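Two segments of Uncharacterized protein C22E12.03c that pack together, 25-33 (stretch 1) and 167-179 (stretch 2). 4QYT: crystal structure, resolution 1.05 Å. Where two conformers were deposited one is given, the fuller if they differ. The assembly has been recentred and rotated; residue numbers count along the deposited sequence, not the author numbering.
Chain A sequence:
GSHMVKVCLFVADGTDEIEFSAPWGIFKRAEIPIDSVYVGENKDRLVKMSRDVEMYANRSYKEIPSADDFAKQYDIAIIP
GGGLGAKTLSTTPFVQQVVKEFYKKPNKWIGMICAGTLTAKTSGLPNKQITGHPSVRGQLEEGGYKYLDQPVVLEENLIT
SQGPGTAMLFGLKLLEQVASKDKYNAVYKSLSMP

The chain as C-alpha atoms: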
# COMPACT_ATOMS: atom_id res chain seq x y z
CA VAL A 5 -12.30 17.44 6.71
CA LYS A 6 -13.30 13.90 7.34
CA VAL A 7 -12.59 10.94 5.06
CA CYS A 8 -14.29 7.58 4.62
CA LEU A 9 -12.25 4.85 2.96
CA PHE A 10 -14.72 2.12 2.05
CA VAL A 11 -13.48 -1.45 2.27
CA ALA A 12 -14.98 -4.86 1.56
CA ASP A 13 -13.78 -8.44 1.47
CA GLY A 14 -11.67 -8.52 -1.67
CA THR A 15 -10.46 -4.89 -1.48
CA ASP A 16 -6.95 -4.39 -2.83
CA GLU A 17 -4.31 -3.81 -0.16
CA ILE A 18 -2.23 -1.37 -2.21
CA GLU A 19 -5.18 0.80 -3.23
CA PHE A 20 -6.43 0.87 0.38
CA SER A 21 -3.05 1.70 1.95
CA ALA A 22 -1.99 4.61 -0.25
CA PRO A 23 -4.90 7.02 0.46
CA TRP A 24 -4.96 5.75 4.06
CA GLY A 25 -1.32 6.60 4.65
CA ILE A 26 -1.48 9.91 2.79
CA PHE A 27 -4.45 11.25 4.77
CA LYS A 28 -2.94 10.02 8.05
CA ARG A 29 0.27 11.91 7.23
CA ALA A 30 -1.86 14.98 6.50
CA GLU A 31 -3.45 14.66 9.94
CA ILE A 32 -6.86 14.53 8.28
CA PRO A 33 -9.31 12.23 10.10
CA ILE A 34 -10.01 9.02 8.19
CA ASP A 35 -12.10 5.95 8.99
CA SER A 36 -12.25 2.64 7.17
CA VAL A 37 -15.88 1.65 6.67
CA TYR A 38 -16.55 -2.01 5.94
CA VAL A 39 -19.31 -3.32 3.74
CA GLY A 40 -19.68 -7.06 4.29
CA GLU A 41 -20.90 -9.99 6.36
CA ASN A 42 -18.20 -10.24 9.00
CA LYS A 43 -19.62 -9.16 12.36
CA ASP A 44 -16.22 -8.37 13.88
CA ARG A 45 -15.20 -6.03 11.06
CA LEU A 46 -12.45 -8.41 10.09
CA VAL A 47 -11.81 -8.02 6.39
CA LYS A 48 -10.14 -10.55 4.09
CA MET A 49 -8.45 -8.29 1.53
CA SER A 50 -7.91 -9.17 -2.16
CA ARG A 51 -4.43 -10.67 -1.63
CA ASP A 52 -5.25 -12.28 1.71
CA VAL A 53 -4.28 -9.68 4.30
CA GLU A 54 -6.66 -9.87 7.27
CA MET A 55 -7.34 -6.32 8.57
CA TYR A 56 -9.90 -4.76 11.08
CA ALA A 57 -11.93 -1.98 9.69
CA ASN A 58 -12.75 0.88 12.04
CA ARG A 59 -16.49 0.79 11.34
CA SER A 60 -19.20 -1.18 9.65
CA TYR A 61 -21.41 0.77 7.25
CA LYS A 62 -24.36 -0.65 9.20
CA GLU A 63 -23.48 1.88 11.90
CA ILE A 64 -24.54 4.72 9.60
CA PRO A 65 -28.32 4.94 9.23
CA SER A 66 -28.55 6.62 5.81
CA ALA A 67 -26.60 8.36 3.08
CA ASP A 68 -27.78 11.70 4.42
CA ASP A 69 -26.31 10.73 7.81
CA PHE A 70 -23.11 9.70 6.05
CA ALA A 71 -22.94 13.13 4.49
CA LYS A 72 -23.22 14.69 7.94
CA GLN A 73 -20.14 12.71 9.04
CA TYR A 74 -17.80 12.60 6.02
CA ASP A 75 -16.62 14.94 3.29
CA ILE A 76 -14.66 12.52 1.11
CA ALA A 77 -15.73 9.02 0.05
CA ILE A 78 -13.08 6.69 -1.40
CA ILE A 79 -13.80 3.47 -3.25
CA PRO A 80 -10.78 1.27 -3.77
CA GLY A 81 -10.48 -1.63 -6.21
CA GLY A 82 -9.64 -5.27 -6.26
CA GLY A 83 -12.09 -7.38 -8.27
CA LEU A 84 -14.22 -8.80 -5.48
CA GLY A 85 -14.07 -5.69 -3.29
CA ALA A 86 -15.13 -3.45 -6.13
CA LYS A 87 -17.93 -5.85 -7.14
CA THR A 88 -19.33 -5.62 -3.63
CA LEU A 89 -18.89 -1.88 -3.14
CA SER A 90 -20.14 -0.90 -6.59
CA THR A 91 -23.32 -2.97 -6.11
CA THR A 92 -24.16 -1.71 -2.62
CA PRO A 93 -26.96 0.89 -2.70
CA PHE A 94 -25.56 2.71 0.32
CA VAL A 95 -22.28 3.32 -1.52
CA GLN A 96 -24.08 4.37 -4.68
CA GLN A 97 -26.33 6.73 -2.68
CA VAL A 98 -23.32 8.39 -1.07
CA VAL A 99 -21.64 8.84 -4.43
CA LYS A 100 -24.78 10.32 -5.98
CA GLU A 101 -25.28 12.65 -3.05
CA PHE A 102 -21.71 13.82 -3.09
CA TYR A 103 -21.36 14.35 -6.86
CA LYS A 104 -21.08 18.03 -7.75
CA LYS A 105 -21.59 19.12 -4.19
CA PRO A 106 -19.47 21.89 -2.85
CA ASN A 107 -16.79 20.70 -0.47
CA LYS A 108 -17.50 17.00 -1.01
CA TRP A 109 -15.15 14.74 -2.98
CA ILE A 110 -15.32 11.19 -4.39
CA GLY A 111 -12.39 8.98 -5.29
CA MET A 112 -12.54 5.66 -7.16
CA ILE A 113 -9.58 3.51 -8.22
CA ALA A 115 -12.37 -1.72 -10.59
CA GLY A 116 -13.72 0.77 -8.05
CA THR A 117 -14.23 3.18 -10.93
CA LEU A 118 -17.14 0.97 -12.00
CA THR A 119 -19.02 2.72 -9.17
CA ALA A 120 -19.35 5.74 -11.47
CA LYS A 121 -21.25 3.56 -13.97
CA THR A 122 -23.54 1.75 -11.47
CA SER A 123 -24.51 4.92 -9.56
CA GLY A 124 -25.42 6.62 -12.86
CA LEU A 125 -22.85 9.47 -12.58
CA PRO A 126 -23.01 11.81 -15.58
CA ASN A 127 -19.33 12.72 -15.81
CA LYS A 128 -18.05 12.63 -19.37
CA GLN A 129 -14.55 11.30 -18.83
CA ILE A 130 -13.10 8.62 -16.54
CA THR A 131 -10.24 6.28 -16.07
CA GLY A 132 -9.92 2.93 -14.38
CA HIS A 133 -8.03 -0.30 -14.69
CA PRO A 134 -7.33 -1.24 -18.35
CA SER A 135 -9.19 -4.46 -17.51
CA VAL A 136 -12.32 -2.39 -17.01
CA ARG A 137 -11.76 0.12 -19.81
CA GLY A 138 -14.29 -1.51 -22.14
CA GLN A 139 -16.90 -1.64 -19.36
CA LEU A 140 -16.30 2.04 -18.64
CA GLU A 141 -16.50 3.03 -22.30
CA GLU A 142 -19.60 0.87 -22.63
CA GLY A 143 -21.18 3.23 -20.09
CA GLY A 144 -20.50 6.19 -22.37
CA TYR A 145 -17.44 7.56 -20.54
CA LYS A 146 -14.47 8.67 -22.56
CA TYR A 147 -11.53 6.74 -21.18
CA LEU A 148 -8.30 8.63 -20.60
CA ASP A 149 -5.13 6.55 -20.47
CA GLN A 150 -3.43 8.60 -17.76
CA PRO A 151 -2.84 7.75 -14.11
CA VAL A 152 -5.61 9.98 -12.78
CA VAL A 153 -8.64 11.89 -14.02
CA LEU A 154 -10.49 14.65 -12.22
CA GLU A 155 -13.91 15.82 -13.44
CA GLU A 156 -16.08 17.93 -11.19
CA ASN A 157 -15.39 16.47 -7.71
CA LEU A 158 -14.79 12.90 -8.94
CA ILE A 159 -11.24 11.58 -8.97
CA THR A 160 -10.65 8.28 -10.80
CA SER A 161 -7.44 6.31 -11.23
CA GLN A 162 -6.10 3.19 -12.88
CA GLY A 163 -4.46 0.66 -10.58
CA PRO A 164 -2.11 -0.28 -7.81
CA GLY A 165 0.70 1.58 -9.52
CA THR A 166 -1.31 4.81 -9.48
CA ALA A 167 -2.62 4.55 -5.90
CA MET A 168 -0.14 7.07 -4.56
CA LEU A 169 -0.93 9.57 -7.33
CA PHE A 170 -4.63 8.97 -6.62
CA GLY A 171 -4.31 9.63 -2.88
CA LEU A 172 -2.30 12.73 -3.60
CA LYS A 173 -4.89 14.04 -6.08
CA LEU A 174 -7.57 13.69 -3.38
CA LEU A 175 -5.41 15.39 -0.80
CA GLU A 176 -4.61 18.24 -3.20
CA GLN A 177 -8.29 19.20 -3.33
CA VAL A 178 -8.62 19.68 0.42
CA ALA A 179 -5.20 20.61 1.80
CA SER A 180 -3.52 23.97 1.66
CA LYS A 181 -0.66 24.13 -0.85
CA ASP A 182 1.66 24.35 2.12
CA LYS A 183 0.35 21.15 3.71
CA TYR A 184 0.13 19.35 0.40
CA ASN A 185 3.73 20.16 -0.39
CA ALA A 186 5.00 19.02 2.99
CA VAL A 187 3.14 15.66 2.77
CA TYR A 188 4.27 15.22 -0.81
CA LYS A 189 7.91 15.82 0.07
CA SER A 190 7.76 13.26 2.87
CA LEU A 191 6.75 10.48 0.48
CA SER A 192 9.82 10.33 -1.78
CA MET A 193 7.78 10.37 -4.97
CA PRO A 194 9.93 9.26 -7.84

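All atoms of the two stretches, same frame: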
# COMPACT_ATOMS: atom_id res chain seq x y z
N GLY A 25 -2.56 6.07 4.13
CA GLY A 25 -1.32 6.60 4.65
C GLY A 25 -1.11 8.07 4.34
O GLY A 25 -0.49 8.79 5.12
N ILE A 26 -1.61 8.49 3.19
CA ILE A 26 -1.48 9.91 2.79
C ILE A 26 -2.33 10.80 3.68
O ILE A 26 -1.85 11.82 4.19
CB ILE A 26 -1.78 10.05 1.29
CG1 ILE A 26 -0.64 9.42 0.47
CG2 ILE A 26 -1.98 11.51 0.88
CD1 ILE A 26 -0.98 9.17 -0.98
N PHE A 27 -3.60 10.43 3.89
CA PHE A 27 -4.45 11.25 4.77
C PHE A 27 -3.99 11.20 6.21
O PHE A 27 -4.05 12.24 6.90
CB PHE A 27 -5.92 10.88 4.61
CG PHE A 27 -6.55 11.47 3.39
CD1 PHE A 27 -6.87 12.82 3.38
CD2 PHE A 27 -6.79 10.76 2.25
CE1 PHE A 27 -7.38 13.43 2.26
CE2 PHE A 27 -7.32 11.38 1.12
CZ PHE A 27 -7.58 12.75 1.12
N LYS A 28 -3.49 10.06 6.69
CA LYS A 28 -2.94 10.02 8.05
C LYS A 28 -1.74 10.97 8.17
O LYS A 28 -1.61 11.73 9.14
CB LYS A 28 -2.54 8.58 8.42
CG LYS A 28 -3.73 7.74 8.80
CD LYS A 28 -3.98 7.85 10.29
CE LYS A 28 -5.17 7.05 10.74
NZ LYS A 28 -5.35 7.12 12.23
N ARG A 29 -0.86 10.98 7.17
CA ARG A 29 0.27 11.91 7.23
C ARG A 29 -0.18 13.36 7.24
O ARG A 29 0.49 14.23 7.81
CB ARG A 29 1.19 11.67 6.05
CG ARG A 29 2.07 10.42 6.22
CD ARG A 29 2.72 10.04 4.91
NE ARG A 29 3.69 8.96 5.01
CZ ARG A 29 3.37 7.69 5.18
NH1 ARG A 29 2.10 7.30 5.17
NH2 ARG A 29 4.33 6.78 5.23
N ALA A 30 -1.26 13.65 6.53
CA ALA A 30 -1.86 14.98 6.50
C ALA A 30 -2.56 15.38 7.76
O ALA A 30 -3.05 16.52 7.88
CB ALA A 30 -2.79 15.10 5.30
N GLU A 31 -2.69 14.46 8.70
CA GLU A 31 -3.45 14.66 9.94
C GLU A 31 -4.89 15.08 9.63
O GLU A 31 -5.50 15.88 10.34
CB GLU A 31 -2.73 15.67 10.86
CG GLU A 31 -1.32 15.24 11.23
CD GLU A 31 -0.57 16.15 12.16
OE1 GLU A 31 -0.72 17.36 12.00
OE2 GLU A 31 -0.12 15.64 13.20
N ILE A 32 -5.46 14.41 8.62
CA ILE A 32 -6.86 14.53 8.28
C ILE A 32 -7.58 13.29 8.75
O ILE A 32 -7.19 12.18 8.36
CB ILE A 32 -7.03 14.74 6.77
CG1 ILE A 32 -6.47 16.12 6.37
CG2 ILE A 32 -8.47 14.57 6.34
CD1 ILE A 32 -6.42 16.40 4.89
N PRO A 33 -8.60 13.42 9.61
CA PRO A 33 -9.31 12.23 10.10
C PRO A 33 -9.80 11.32 8.98
O PRO A 33 -10.38 11.82 8.01
CB PRO A 33 -10.46 12.82 10.90
CG PRO A 33 -9.98 14.15 11.33
CD PRO A 33 -9.14 14.66 10.22
N ALA A 167 -1.93 4.28 -7.16
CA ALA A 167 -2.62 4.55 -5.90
C ALA A 167 -2.05 5.74 -5.15
O ALA A 167 -2.80 6.50 -4.53
CB ALA A 167 -2.65 3.31 -5.07
N MET A 168 -0.73 5.91 -5.19
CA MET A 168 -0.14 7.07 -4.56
C MET A 168 -0.54 8.38 -5.25
O MET A 168 -0.94 9.34 -4.61
CB MET A 168 1.39 6.95 -4.48
CG MET A 168 1.88 5.85 -3.54
SD MET A 168 1.48 6.12 -1.80
CE MET A 168 2.62 7.45 -1.47
N LEU A 169 -0.47 8.39 -6.58
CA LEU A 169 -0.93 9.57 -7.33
C LEU A 169 -2.40 9.88 -7.08
O LEU A 169 -2.80 11.06 -6.97
CB LEU A 169 -0.70 9.37 -8.82
CG LEU A 169 0.76 9.41 -9.26
CD1 LEU A 169 0.86 8.86 -10.65
CD2 LEU A 169 1.34 10.82 -9.17
N PHE A 170 -3.21 8.85 -6.94
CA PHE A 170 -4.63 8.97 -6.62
C PHE A 170 -4.84 9.59 -5.24
O PHE A 170 -5.61 10.55 -5.10
CB PHE A 170 -5.21 7.56 -6.69
CG PHE A 170 -6.61 7.41 -6.14
CD1 PHE A 170 -7.69 7.97 -6.79
CD2 PHE A 170 -6.86 6.65 -5.01
CE1 PHE A 170 -8.98 7.77 -6.34
CE2 PHE A 170 -8.15 6.41 -4.56
CZ PHE A 170 -9.21 6.97 -5.24
N GLY A 171 -4.18 9.05 -4.23
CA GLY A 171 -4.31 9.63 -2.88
C GLY A 171 -3.89 11.07 -2.84
O GLY A 171 -4.52 11.91 -2.18
N LEU A 172 -2.79 11.36 -3.55
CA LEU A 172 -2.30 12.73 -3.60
C LEU A 172 -3.31 13.66 -4.29
O LEU A 172 -3.49 14.82 -3.83
CB LEU A 172 -0.95 12.80 -4.29
CG LEU A 172 0.23 12.37 -3.45
CD1 LEU A 172 1.45 12.14 -4.34
CD2 LEU A 172 0.53 13.36 -2.34
N LYS A 173 -3.91 13.21 -5.38
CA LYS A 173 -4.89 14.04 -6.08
C LYS A 173 -6.05 14.41 -5.14
O LYS A 173 -6.49 15.56 -5.09
CB LYS A 173 -5.39 13.35 -7.36
CG LYS A 173 -6.15 14.28 -8.30
CD LYS A 173 -5.25 15.31 -8.99
CE LYS A 173 -6.01 16.06 -10.06
NZ LYS A 173 -5.14 16.99 -10.82
N LEU A 174 -6.53 13.42 -4.38
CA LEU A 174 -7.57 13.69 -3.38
C LEU A 174 -7.11 14.71 -2.36
O LEU A 174 -7.79 15.69 -2.08
CB LEU A 174 -8.00 12.38 -2.73
CG LEU A 174 -8.84 11.46 -3.62
CD1 LEU A 174 -8.72 10.04 -3.09
CD2 LEU A 174 -10.28 11.93 -3.64
N LEU A 175 -5.94 14.49 -1.79
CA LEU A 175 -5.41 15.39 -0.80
C LEU A 175 -5.26 16.83 -1.33
O LEU A 175 -5.57 17.79 -0.63
CB LEU A 175 -4.02 14.90 -0.33
CG LEU A 175 -3.38 15.79 0.75
CD1 LEU A 175 -4.20 15.84 2.03
CD2 LEU A 175 -1.96 15.35 1.01
N GLU A 176 -4.84 16.94 -2.57
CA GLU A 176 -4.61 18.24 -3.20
C GLU A 176 -5.88 19.07 -3.23
O GLU A 176 -5.79 20.31 -3.23
CB GLU A 176 -4.09 18.02 -4.64
CG GLU A 176 -3.51 19.29 -5.23
CD GLU A 176 -2.93 19.11 -6.61
OE1 GLU A 176 -3.13 18.04 -7.21
OE2 GLU A 176 -2.06 19.95 -6.98
N GLN A 177 -7.05 18.44 -3.27
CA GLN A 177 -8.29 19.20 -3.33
C GLN A 177 -8.65 19.86 -2.02
O GLN A 177 -9.45 20.80 -2.01
CB GLN A 177 -9.46 18.31 -3.77
CG GLN A 177 -9.23 17.51 -5.04
CD GLN A 177 -8.55 18.31 -6.14
OE1 GLN A 177 -7.55 17.86 -6.70
NE2 GLN A 177 -9.16 19.35 -6.57
N VAL A 178 -8.14 19.33 -0.90
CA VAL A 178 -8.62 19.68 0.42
C VAL A 178 -7.58 20.27 1.35
O VAL A 178 -7.92 21.04 2.22
CB VAL A 178 -9.34 18.57 1.18
CG1 VAL A 178 -10.58 18.20 0.43
CG2 VAL A 178 -8.44 17.36 1.45
N ALA A 179 -6.31 20.09 1.03
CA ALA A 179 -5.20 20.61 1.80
C ALA A 179 -4.77 21.95 1.25
O ALA A 179 -4.79 22.19 0.04
CB ALA A 179 -4.02 19.64 1.78

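Two helices that pack through apolar side chains alone need complementary surfaces, and a glycine on one of them often supplies the hollow. The contact between residues 25-33 and 167-179 of this chain is a compact example. At its centre lies Ile 26, the residue most extensively covered by the opposing stretch, with its CA-to-CB bond directed toward the second helix. Its side chain, m at chi1 and t at chi2, is a knob set in a hole formed by Met 168, Gly 171, Leu 172 and Leu 175. The floor is Gly 171: Ile 26 CD1 comes within 3.9 Å of Gly 171 CA, and a CB on that glycine would lie only 2.7 Å from the same methyl, a clash. The absent side chain thus lets Ile 26 reach the backbone itself, where its CD1 stands 3.6 Å from Met 168 O. Around it, Ile 26 CD1 meets Met 168 SD at 4.0 Å, and Ile 26 CG2 meets Leu 175 CD2 at 3.8 Å.

One residue on, Phe 27 forms a second knob, among Gly 171, Leu 174, Leu 175 and Val 178. Its CA-to-CB bond points sideways, yet the ring reaches across, so that Phe 27 CZ lies 3.9 Å from Leu 174 CB. Leu 174 CB and Val 178 CG2 both approach the ring at its edge. Gly 171 and Leu 175 belong to both holes, and Leu 175 CD1 also takes in Ala 30 CB at 3.6 Å and Ile 32 CD1 at 3.7 Å. Ile 32 extends the apolar seam beyond the helix, its CD1 lying 4.1 Å from Val 178 CG2.

The backbones run in broadly the same direction, with helix axes 38° apart and 9.7 Å from each other at closest approach. The CA atoms of Ile 26 and Gly 171 are 6.3 Å apart, whereas those of Ala 30 and Ala 179 are separated by 8.1 Å.

No hydrogen bond crosses the contact; those within the two stretches are mostly backbone bonds along each chain. In the first, a Schellman motif closes the helix: Glu 31, with positive phi, turns the chain, while Ile 32 N bonds to Phe 27 O at 3.1 Å and Glu 31 N to Lys 28 O at 3.0 Å. This turn brings Ile 32 back toward the second helix. At the partly exposed margin, Arg 29 folds back along its own helix, and its NH1 donates to Gly 25 O at 3.0 Å.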